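Protein ElaA (Escherichia coli, PDB 5Z6N) probably acts as an N-acetyltransferase of the GNAT superfamily, transferring an acetyl group from acetyl coenzyme A to an amine acceptor. Local coordinates at residues Cys34-Ile39 with Ile77-Val82. Sequence-based numbering, arbitrary orientation.
Sequences CPYQDI and IGRVIV
Arg79 reaches out from strand 75-82 to hold Asp38 at two points, one on its side chain and one on its backbone. Arg79 NE donates to Asp38 OD1 at 3.1 Å, meeting the oxygen nearly along its C-O bond, and this is the core of a salt bridge. Arg79 NH1 turns to the carbonyl, 2.7 Å from Asp38 O, and adds a weak bond to OD1. A long, jointed arginine suits this place because the backbones stay well apart, with the CA atoms of Asp38 and Arg79 separated by 9.2 Å. Asp38 carries CG anti to its own nitrogen (chi1 170°), and the short side chain of an aspartate keeps OD1 close to its own carbonyl, offering one guanidinium two acceptors. Tyr36 comes from the opposite direction, its ring long enough to carry the OH over one face of that group, 3.5 Å from Arg79 NE, with ring and guanidinium planes 58° apart. A leucine in place of Arg79 would probably leave Asp38 O without this donor and take one positive partner from the buried carboxylate. Arg24, on helix 14-31, makes a further salt bridge to OD1, and the Tyr36 side chain touches Phe28 of the same helix. The contact thus ties the loop following helix 14-31 to a central strand of the GNAT sheet, whose neighbours are strands 59-67 and 112-117.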
# COMPACT_ATOMS: atom_id res chain seq x y z
N CYS B 34 -7.52 10.67 -4.12
CA CYS B 34 -7.68 10.85 -2.67
C CYS B 34 -6.41 10.45 -1.94
O CYS B 34 -6.25 9.29 -1.53
CB CYS B 34 -8.88 10.06 -2.16
SG CYS B 34 -9.18 10.19 -0.38
N PRO B 35 -5.48 11.39 -1.75
CA PRO B 35 -4.25 11.06 -1.01
C PRO B 35 -4.73 10.83 0.41
O PRO B 35 -5.21 11.76 1.07
CB PRO B 35 -3.36 12.29 -1.24
CG PRO B 35 -4.32 13.40 -1.55
CD PRO B 35 -5.46 12.76 -2.28
N TYR B 36 -4.61 9.59 0.90
CA TYR B 36 -5.05 9.24 2.25
C TYR B 36 -4.23 8.01 2.63
O TYR B 36 -3.46 7.47 1.83
CB TYR B 36 -6.55 9.02 2.48
CG TYR B 36 -7.05 7.62 2.18
CD1 TYR B 36 -7.21 7.18 0.87
CD2 TYR B 36 -7.39 6.75 3.20
CE1 TYR B 36 -7.67 5.90 0.59
CE2 TYR B 36 -7.86 5.47 2.93
CZ TYR B 36 -8.00 5.05 1.63
OH TYR B 36 -8.46 3.78 1.36
N GLN B 37 -4.40 7.57 3.88
CA GLN B 37 -3.64 6.44 4.43
C GLN B 37 -4.45 5.16 4.25
O GLN B 37 -5.18 4.71 5.13
CB GLN B 37 -3.31 6.69 5.90
CG GLN B 37 -2.36 5.67 6.51
CD GLN B 37 -0.93 5.84 6.04
OE1 GLN B 37 -0.40 6.96 6.02
NE2 GLN B 37 -0.30 4.74 5.65
N ASP B 38 -4.30 4.56 3.06
CA ASP B 38 -5.03 3.33 2.77
C ASP B 38 -4.55 2.16 3.62
O ASP B 38 -5.33 1.26 3.95
CB ASP B 38 -4.90 2.98 1.28
CG ASP B 38 -5.42 1.60 0.97
OD1 ASP B 38 -6.59 1.32 1.29
OD2 ASP B 38 -4.65 0.78 0.40
N ILE B 39 -3.27 2.17 4.00
CA ILE B 39 -2.66 1.07 4.74
C ILE B 39 -2.64 1.52 6.20
O ILE B 39 -1.72 2.19 6.66
CB ILE B 39 -1.28 0.73 4.20
CG1 ILE B 39 -1.39 0.26 2.75
CG2 ILE B 39 -0.60 -0.32 5.03
CD1 ILE B 39 -0.17 0.54 1.91
N ILE B 77 -17.82 -4.17 7.00
CA ILE B 77 -17.37 -4.45 5.64
C ILE B 77 -16.84 -3.15 5.05
O ILE B 77 -17.43 -2.08 5.26
CB ILE B 77 -18.50 -5.03 4.76
CG1 ILE B 77 -18.96 -6.38 5.29
CG2 ILE B 77 -18.04 -5.17 3.32
CD1 ILE B 77 -20.05 -7.00 4.46
N GLY B 78 -15.72 -3.23 4.34
CA GLY B 78 -15.15 -2.04 3.73
C GLY B 78 -14.14 -2.43 2.66
O GLY B 78 -13.83 -3.60 2.47
N ARG B 79 -13.65 -1.39 1.97
CA ARG B 79 -12.67 -1.53 0.89
C ARG B 79 -13.24 -2.30 -0.31
O ARG B 79 -12.50 -2.98 -1.03
CB ARG B 79 -11.37 -2.20 1.38
CG ARG B 79 -10.66 -1.44 2.48
CD ARG B 79 -10.47 0.02 2.12
NE ARG B 79 -9.23 0.57 2.65
CZ ARG B 79 -9.14 1.13 3.85
NH1 ARG B 79 -7.98 1.61 4.27
NH2 ARG B 79 -10.19 1.19 4.65
N VAL B 80 -14.54 -2.18 -0.54
CA VAL B 80 -15.22 -2.98 -1.55
C VAL B 80 -14.78 -2.53 -2.94
O VAL B 80 -14.96 -1.37 -3.31
CB VAL B 80 -16.74 -2.88 -1.39
CG1 VAL B 80 -17.46 -3.70 -2.46
CG2 VAL B 80 -17.15 -3.31 0.03
N ILE B 81 -14.21 -3.46 -3.71
CA ILE B 81 -13.64 -3.13 -5.01
C ILE B 81 -14.04 -4.15 -6.06
O ILE B 81 -14.08 -5.36 -5.79
CB ILE B 81 -12.10 -3.03 -4.98
CG1 ILE B 81 -11.63 -2.06 -3.90
CG2 ILE B 81 -11.57 -2.60 -6.33
CD1 ILE B 81 -10.13 -2.00 -3.77
N VAL B 82 -14.33 -3.66 -7.26
CA VAL B 82 -14.23 -4.41 -8.50
C VAL B 82 -13.27 -3.66 -9.41
O VAL B 82 -13.33 -2.43 -9.50
CB VAL B 82 -15.60 -4.59 -9.18
CG1 VAL B 82 -15.43 -5.22 -10.56
CG2 VAL B 82 -16.53 -5.42 -8.31